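PDB 4GEY: porin B from Pseudomonas putida, which probably lets glucose and related sugars diffuse across the outer membrane through a water-filled beta-barrel channel. Local coordinates for residues A[142-146]-A[195-199]; A[156-160]-A[251-255]; A[109-113]-A[377-382]. The protein carries 2 engineered substitutions. All coordinates share one frame. Residue numbers count along the deposited sequence, not the author numbering.

Contact 1 of 3, residues A[142-146]-A[195-199]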
loop_
_atom_site.group_PDB
_atom_site.type_symbol
_atom_site.label_atom_id
_atom_site.label_comp_id
_atom_site.label_asym_id
_atom_site.label_seq_id
_atom_site.Cartn_x
_atom_site.Cartn_y
_atom_site.Cartn_z
ATOM N N ASP A 142 28.708 -6.451 12.013
ATOM C CA ASP A 142 28.714 -5.070 11.534
ATOM C C ASP A 142 27.573 -4.768 10.581
ATOM O O ASP A 142 27.774 -4.162 9.532
ATOM C CB ASP A 142 30.048 -4.738 10.869
ATOM C CG ASP A 142 31.119 -4.398 11.871
ATOM O OD1 ASP A 142 31.084 -3.267 12.404
ATOM O OD2 ASP A 142 31.984 -5.254 12.135
ATOM N N GLY A 143 26.376 -5.209 10.935
ATOM C CA GLY A 143 25.199 -4.926 10.127
ATOM C C GLY A 143 25.109 -5.685 8.814
ATOM O O GLY A 143 24.345 -5.303 7.928
ATOM N N ALA A 144 25.869 -6.768 8.681
ATOM C CA ALA A 144 25.769 -7.590 7.482
ATOM C C ALA A 144 24.514 -8.469 7.510
ATOM O O ALA A 144 23.852 -8.640 6.488
ATOM C CB ALA A 144 27.035 -8.427 7.279
ATOM N N LEU A 145 24.176 -9.022 8.671
ATOM C CA LEU A 145 22.957 -9.828 8.781
ATOM C C LEU A 145 21.945 -9.121 9.661
ATOM O O LEU A 145 22.287 -8.635 10.732
ATOM C CB LEU A 145 23.239 -11.240 9.303
ATOM C CG LEU A 145 24.110 -12.083 8.358
ATOM C CD1 LEU A 145 24.606 -13.365 9.025
ATOM C CD2 LEU A 145 23.387 -12.400 7.048
ATOM N N ASP A 146 20.701 -9.071 9.201
ATOM C CA ASP A 146 19.664 -8.317 9.876
ATOM C C ASP A 146 18.483 -9.241 10.178
ATOM O O ASP A 146 17.772 -9.651 9.270
ATOM C CB ASP A 146 19.241 -7.157 8.967
ATOM C CG ASP A 146 18.412 -6.106 9.682
ATOM O OD1 ASP A 146 17.548 -6.477 10.501
ATOM O OD2 ASP A 146 18.615 -4.901 9.408
ATOM N N VAL A 195 14.618 -12.116 7.348
ATOM C CA VAL A 195 16.086 -12.184 7.400
ATOM C C VAL A 195 16.700 -11.418 6.225
ATOM O O VAL A 195 16.278 -11.568 5.073
ATOM C CB VAL A 195 16.613 -13.648 7.426
ATOM C CG1 VAL A 195 18.112 -13.669 7.422
ATOM C CG2 VAL A 195 16.097 -14.399 8.648
ATOM N N LYS A 196 17.687 -10.586 6.526
ATOM C CA LYS A 196 18.237 -9.669 5.540
ATOM C C LYS A 196 19.757 -9.707 5.557
ATOM O O LYS A 196 20.392 -9.624 6.613
ATOM C CB LYS A 196 17.739 -8.240 5.802
ATOM C CG LYS A 196 18.247 -7.212 4.807
ATOM C CD LYS A 196 17.357 -5.980 4.741
ATOM C CE LYS A 196 17.451 -5.164 6.015
ATOM N NZ LYS A 196 17.245 -3.721 5.739
ATOM N N TYR A 197 20.331 -9.838 4.371
ATOM C CA TYR A 197 21.773 -9.886 4.212
ATOM C C TYR A 197 22.158 -8.642 3.429
ATOM O O TYR A 197 21.724 -8.466 2.299
ATOM C CB TYR A 197 22.164 -11.174 3.470
ATOM C CG TYR A 197 23.625 -11.314 3.039
ATOM C CD1 TYR A 197 24.644 -10.586 3.652
ATOM C CD2 TYR A 197 23.982 -12.188 2.002
ATOM C CE1 TYR A 197 25.967 -10.718 3.244
ATOM C CE2 TYR A 197 25.299 -12.328 1.598
ATOM C CZ TYR A 197 26.284 -11.585 2.222
ATOM O OH TYR A 197 27.593 -11.707 1.829
ATOM N N ASN A 198 22.945 -7.769 4.047
ATOM C CA ASN A 198 23.518 -6.625 3.359
ATOM C C ASN A 198 24.842 -7.000 2.722
ATOM O O ASN A 198 25.855 -7.088 3.407
ATOM C CB ASN A 198 23.751 -5.478 4.339
ATOM C CG ASN A 198 22.469 -4.961 4.947
ATOM O OD1 ASN A 198 21.608 -4.429 4.240
ATOM N ND2 ASN A 198 22.331 -5.111 6.261
ATOM N N ILE A 199 24.838 -7.218 1.412
ATOM C CA ILE A 199 26.027 -7.705 0.714
ATOM C C ILE A 199 26.994 -6.554 0.507
ATOM O O ILE A 199 28.214 -6.714 0.526
ATOM C CB ILE A 199 25.640 -8.321 -0.652
ATOM C CG1 ILE A 199 24.761 -9.559 -0.456
ATOM C CG2 ILE A 199 26.856 -8.686 -1.474
ATOM C CD1 ILE A 199 24.008 -9.954 -1.691
#
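Segments 142-146 and 195-199 pair antiparallel where two neighbouring strands of the porin barrel, 145-149 and 190-198, pair beside the turn that leads from strand 129-140 into 145-149. D146 and K196 form a hydrogen-bonded pair, D146 N to K196 O at 2.7 Å and K196 N to D146 O at 2.9 Å; L145 and Y197 form the next, non-hydrogen-bonded pair, their CA atoms 4.7 Å apart. N198 N then reaches A144 O at 2.7 Å. Here A144 and L145 both lie opposite Y140 in a classic beta bulge. G143, just before it, has a positive phi (72°), readily adopted without a side chain.

The faces alternate as in a membrane barrel. L145, Y197 and V195 share one, with L145 CD2 4.0 Å from Y197 CB; detergent molecules bound near L145 and V195 suit a lipid-facing surface. D146 and K196 share the other. Their charges come near, D146 OD2 lying 4.1 Å from K196 NZ, beyond salt-bridge range; D146 instead pairs with R194, while K196 makes a cation-pi contact with F204. Asparagine suits position 198 because its side-chain amide adds one more hydrogen bond: N198 ND2 donates to G143 O at 2.6 Å.

Contact 2 of 3, residues A[156-160]-A[251-255]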
loop_
_atom_site.group_PDB
_atom_site.type_symbol
_atom_site.label_atom_id
_atom_site.label_comp_id
_atom_site.label_asym_id
_atom_site.label_seq_id
_atom_site.Cartn_x
_atom_site.Cartn_y
_atom_site.Cartn_z
ATOM N N GLU A 156 6.107 -3.439 4.700
ATOM C CA GLU A 156 7.058 -2.699 5.511
ATOM C C GLU A 156 8.517 -3.031 5.150
ATOM O O GLU A 156 9.401 -2.197 5.329
ATOM C CB GLU A 156 6.775 -2.980 6.988
ATOM C CG GLU A 156 7.759 -2.384 7.968
ATOM C CD GLU A 156 7.302 -2.528 9.403
ATOM O OE1 GLU A 156 6.134 -2.205 9.691
ATOM O OE2 GLU A 156 8.111 -2.961 10.247
ATOM N N ASP A 157 8.772 -4.244 4.651
ATOM C CA ASP A 157 10.118 -4.616 4.211
ATOM C C ASP A 157 10.161 -5.005 2.744
ATOM O O ASP A 157 11.152 -4.782 2.050
ATOM C CB ASP A 157 10.663 -5.773 5.046
ATOM C CG ASP A 157 10.837 -5.401 6.497
ATOM O OD1 ASP A 157 9.802 -5.330 7.198
ATOM O OD2 ASP A 157 11.997 -5.179 6.925
ATOM N N PHE A 158 9.078 -5.594 2.269
ATOM C CA PHE A 158 9.060 -6.139 0.922
ATOM C C PHE A 158 8.243 -5.248 -0.015
ATOM O O PHE A 158 7.187 -4.733 0.380
ATOM C CB PHE A 158 8.510 -7.571 0.963
ATOM C CG PHE A 158 9.347 -8.523 1.796
ATOM C CD1 PHE A 158 9.112 -8.677 3.145
ATOM C CD2 PHE A 158 10.366 -9.261 1.218
ATOM C CE1 PHE A 158 9.871 -9.549 3.899
ATOM C CE2 PHE A 158 11.126 -10.122 1.958
ATOM C CZ PHE A 158 10.883 -10.267 3.306
ATOM N N ASN A 159 8.744 -5.032 -1.234
ATOM C CA ASN A 159 7.963 -4.346 -2.266
ATOM C C ASN A 159 7.586 -2.944 -1.786
ATOM O O ASN A 159 6.577 -2.373 -2.190
ATOM C CB ASN A 159 6.719 -5.194 -2.597
ATOM C CG ASN A 159 5.878 -4.622 -3.734
ATOM O OD1 ASN A 159 4.648 -4.582 -3.651
ATOM N ND2 ASN A 159 6.533 -4.179 -4.795
ATOM N N SER A 160 8.408 -2.401 -0.897
ATOM C CA SER A 160 8.109 -1.127 -0.246
ATOM C C SER A 160 8.145 0.043 -1.214
ATOM O O SER A 160 9.026 0.116 -2.068
ATOM C CB SER A 160 9.092 -0.881 0.889
ATOM O OG SER A 160 9.147 -1.980 1.757
ATOM N N GLU A 251 16.757 3.417 -6.371
ATOM C CA GLU A 251 16.488 2.167 -5.674
ATOM C C GLU A 251 15.700 1.204 -6.567
ATOM O O GLU A 251 14.605 1.516 -7.026
ATOM C CB GLU A 251 15.732 2.443 -4.376
ATOM C CG GLU A 251 15.480 1.214 -3.532
ATOM C CD GLU A 251 14.451 1.467 -2.449
ATOM O OE1 GLU A 251 14.754 2.231 -1.504
ATOM O OE2 GLU A 251 13.334 0.915 -2.551
ATOM N N TYR A 252 16.267 0.037 -6.823
ATOM C CA TYR A 252 15.619 -0.931 -7.696
ATOM C C TYR A 252 15.357 -2.226 -6.943
ATOM O O TYR A 252 16.259 -2.772 -6.323
ATOM C CB TYR A 252 16.471 -1.171 -8.954
ATOM C CG TYR A 252 16.732 0.103 -9.727
ATOM C CD1 TYR A 252 17.800 0.924 -9.396
ATOM C CD2 TYR A 252 15.896 0.504 -10.759
ATOM C CE1 TYR A 252 18.041 2.087 -10.068
ATOM C CE2 TYR A 252 16.134 1.679 -11.450
ATOM C CZ TYR A 252 17.211 2.462 -11.091
ATOM O OH TYR A 252 17.476 3.637 -11.743
ATOM N N ARG A 253 14.115 -2.698 -6.993
ATOM C CA ARG A 253 13.696 -3.900 -6.281
ATOM C C ARG A 253 13.199 -4.949 -7.238
ATOM O O ARG A 253 12.416 -4.638 -8.137
ATOM C CB ARG A 253 12.531 -3.605 -5.336
ATOM C CG ARG A 253 12.799 -2.566 -4.269
ATOM C CD ARG A 253 11.744 -2.635 -3.189
ATOM N NE ARG A 253 12.071 -1.761 -2.071
ATOM C CZ ARG A 253 12.340 -2.173 -0.837
ATOM N NH1 ARG A 253 12.313 -3.463 -0.534
ATOM N NH2 ARG A 253 12.627 -1.275 0.096
ATOM N N LEU A 254 13.625 -6.190 -7.030
ATOM C CA LEU A 254 13.069 -7.314 -7.767
ATOM C C LEU A 254 12.701 -8.399 -6.761
ATOM O O LEU A 254 13.523 -8.778 -5.924
ATOM C CB LEU A 254 14.057 -7.837 -8.813
ATOM C CG LEU A 254 13.750 -9.198 -9.460
ATOM C CD1 LEU A 254 12.651 -9.119 -10.506
ATOM C CD2 LEU A 254 14.988 -9.772 -10.076
ATOM N N GLY A 255 11.460 -8.883 -6.827
ATOM C CA GLY A 255 10.975 -9.841 -5.847
ATOM C C GLY A 255 10.004 -10.897 -6.340
ATOM O O GLY A 255 9.442 -10.809 -7.434
HETATM O O HOH W 1 10.923 1.906 -1.888
#
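This is a polar contact between a barrel strand and a loop, made almost wholly by one long side chain: R253, on strand 248-259, reaches from the wall to the irregular segment 156-160. The backbones stay apart, the nearest CA atoms (N159 and R253) being 7.0 Å from each other, and only 153 Å² is buried. The guanidinium meets the loop in two ways. R253 NH1 gives D157 O a weak hydrogen bond of 3.1 Å, and S160 CB lies over one face of the group, 3.6 Å from R253 NH2. Arginine suits position 253 because its length bridges the space between the backbones and its guanidinium brings several N-H donors to the far end.

Such an arrangement belongs to the porin fold, in which alternate residues of a strand point inward and can hold a loop folded into the barrel. E251 and R253 project toward the loop, whereas Y252, between them, touches a bound detergent. Acidic partners balance the arginine: R253 NE forms a salt bridge with E251 OE2 at 3.0 Å, and R253 NH1 forms another with E238, which also accepts from N159 N. Asparagine suits position 159, whose backbone is in the left-handed region (phi 60°, psi 27°), and its OD1 accepts from S173 OG and V175 N. D157 directs its carboxylate to R194 and K148, while its backbone carbonyl accepts from R253, weakly, and from Q206. A water stands 2.6 Å from S160 O and 2.7 Å from E251 OE2.

Contact 3 of 3, residues A[109-113]-A[377-382]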
loop_
_atom_site.group_PDB
_atom_site.type_symbol
_atom_site.label_atom_id
_atom_site.label_comp_id
_atom_site.label_asym_id
_atom_site.label_seq_id
_atom_site.Cartn_x
_atom_site.Cartn_y
_atom_site.Cartn_z
ATOM N N SER A 109 -17.685 3.343 -7.616
ATOM C CA SER A 109 -17.809 1.928 -7.989
ATOM C C SER A 109 -19.183 1.465 -8.446
ATOM O O SER A 109 -20.213 1.911 -7.965
ATOM C CB SER A 109 -17.383 1.035 -6.827
ATOM O OG SER A 109 -15.980 1.067 -6.655
ATOM N N ASP A 110 -19.184 0.534 -9.382
ATOM C CA ASP A 110 -20.343 -0.306 -9.559
ATOM C C ASP A 110 -20.490 -1.092 -8.248
ATOM O O ASP A 110 -19.537 -1.693 -7.780
ATOM C CB ASP A 110 -20.077 -1.257 -10.714
ATOM C CG ASP A 110 -21.330 -1.847 -11.276
ATOM O OD1 ASP A 110 -21.961 -2.678 -10.578
ATOM O OD2 ASP A 110 -21.668 -1.493 -12.427
ATOM N N PRO A 111 -21.679 -1.083 -7.641
ATOM C CA PRO A 111 -21.825 -1.814 -6.377
ATOM C C PRO A 111 -21.580 -3.311 -6.481
ATOM O O PRO A 111 -21.372 -3.930 -5.441
ATOM C CB PRO A 111 -23.285 -1.546 -5.967
ATOM C CG PRO A 111 -23.962 -1.078 -7.210
ATOM C CD PRO A 111 -22.909 -0.360 -8.009
ATOM N N ARG A 112 -21.603 -3.897 -7.674
ATOM C CA ARG A 112 -21.300 -5.326 -7.755
ATOM C C ARG A 112 -19.949 -5.618 -8.387
ATOM O O ARG A 112 -19.636 -6.767 -8.704
ATOM C CB ARG A 112 -22.423 -6.130 -8.426
ATOM C CG ARG A 112 -22.823 -5.650 -9.793
ATOM C CD ARG A 112 -24.193 -5.051 -9.781
ATOM N NE ARG A 112 -24.896 -5.235 -11.048
ATOM C CZ ARG A 112 -24.779 -4.448 -12.115
ATOM N NH1 ARG A 112 -23.962 -3.410 -12.125
ATOM N NH2 ARG A 112 -25.483 -4.724 -13.199
ATOM N N ALA A 113 -19.153 -4.567 -8.545
ATOM C CA ALA A 113 -17.810 -4.671 -9.101
ATOM C C ALA A 113 -17.030 -3.405 -8.748
ATOM O O ALA A 113 -16.881 -2.486 -9.563
ATOM C CB ALA A 113 -17.861 -4.885 -10.620
ATOM N N TYR A 377 -26.696 -4.669 -18.843
ATOM C CA TYR A 377 -25.857 -4.147 -17.753
ATOM C C TYR A 377 -26.620 -3.375 -16.657
ATOM O O TYR A 377 -26.181 -3.319 -15.512
ATOM C CB TYR A 377 -24.736 -3.268 -18.320
ATOM C CG TYR A 377 -24.031 -2.427 -17.287
ATOM C CD1 TYR A 377 -22.956 -2.933 -16.562
ATOM C CD2 TYR A 377 -24.443 -1.122 -17.029
ATOM C CE1 TYR A 377 -22.314 -2.165 -15.604
ATOM C CE2 TYR A 377 -23.805 -0.349 -16.088
ATOM C CZ TYR A 377 -22.744 -0.871 -15.372
ATOM O OH TYR A 377 -22.122 -0.090 -14.424
ATOM N N ASP A 378 -27.744 -2.767 -17.009
ATOM C CA ASP A 378 -28.505 -1.984 -16.046
ATOM C C ASP A 378 -29.365 -2.884 -15.171
ATOM O O ASP A 378 -30.063 -2.409 -14.277
ATOM C CB ASP A 378 -29.428 -0.996 -16.761
ATOM C CG ASP A 378 -28.685 -0.006 -17.616
ATOM O OD1 ASP A 378 -27.666 0.554 -17.155
ATOM O OD2 ASP A 378 -29.143 0.215 -18.759
ATOM N N ASN A 379 -29.363 -4.178 -15.452
ATOM C CA ASN A 379 -30.137 -5.093 -14.635
ATOM C C ASN A 379 -29.286 -5.564 -13.459
ATOM O O ASN A 379 -28.192 -6.090 -13.660
ATOM C CB ASN A 379 -30.608 -6.264 -15.475
ATOM C CG ASN A 379 -31.668 -7.087 -14.786
ATOM O OD1 ASN A 379 -31.502 -7.520 -13.649
ATOM N ND2 ASN A 379 -32.777 -7.308 -15.478
ATOM N N PRO A 380 -29.774 -5.349 -12.222
ATOM C CA PRO A 380 -29.065 -5.701 -10.983
ATOM C C PRO A 380 -28.489 -7.117 -10.967
ATOM O O PRO A 380 -27.442 -7.331 -10.369
ATOM C CB PRO A 380 -30.152 -5.574 -9.925
ATOM C CG PRO A 380 -31.009 -4.483 -10.444
ATOM C CD PRO A 380 -31.057 -4.686 -11.933
ATOM N N GLY A 381 -29.156 -8.060 -11.623
ATOM C CA GLY A 381 -28.675 -9.423 -11.683
ATOM C C GLY A 381 -27.576 -9.646 -12.704
ATOM O O GLY A 381 -27.004 -10.736 -12.769
ATOM N N PHE A 382 -27.281 -8.629 -13.511
ATOM C CA PHE A 382 -26.236 -8.757 -14.509
ATOM C C PHE A 382 -24.928 -8.621 -13.771
ATOM O O PHE A 382 -24.829 -7.850 -12.817
ATOM C CB PHE A 382 -26.380 -7.687 -15.600
ATOM C CG PHE A 382 -25.310 -7.732 -16.671
ATOM C CD1 PHE A 382 -25.466 -8.534 -17.809
ATOM C CD2 PHE A 382 -24.158 -6.949 -16.560
ATOM C CE1 PHE A 382 -24.480 -8.570 -18.810
ATOM C CE2 PHE A 382 -23.167 -6.977 -17.555
ATOM C CZ PHE A 382 -23.326 -7.796 -18.675
#
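R112 reaches from one barrel loop into the curl of another and meets a cluster of backbone carbonyls. R112 NH2 donates to Y377 O at 2.8 Å and N379 O at 3.1 Å, while R112 NE makes a weak bond to P380 O at 3.4 Å. R112 NH1 turns back to D110 OD1, a 2.6 Å salt bridge. That same OD1 accepts from R112 N at 3.2 Å, closing an Asx turn over the type I turn D110-A113. The other carboxylate oxygen, D110 OD2, receives a very short hydrogen bond from Y377 OH, 2.5 Å.

The second loop is shaped likewise: N379 OD1 accepts from G381 N at 3.1 Å, another Asx turn, and F382 N donates to N379 O at 2.7 Å, closing a type I turn. Aspartate and asparagine suit these turn starts as side-chain acceptors. Since carbonyls carry no net charge, the arginine's positive charge is balanced by D110 from its own loop, so segments 109-113 and 377-382 join through directional hydrogen bonds, with no salt bridge between these two segments.

In the fold
Contacts 1 and 2 lie on the same side of the chain's centre and reach one antiparallel sheet, the barrel wall; their centres are 16 Å apart and they do not touch. Their segments alternate along the chain: 142-146, 156-160, 195-199, 251-255. R194 connects them, forming salt bridges with D146 of contact 1 and D157 of contact 2. Contact 3 lies on the other side of the centre, about 51 Å from contact 1 and 37 Å from contact 2, centre to centre, and its segments bracket all the others in sequence. The loop carrying 109-113 continues into glucose-pocket residues E121 to R125, so contact 3 ties this pocket loop to a late one.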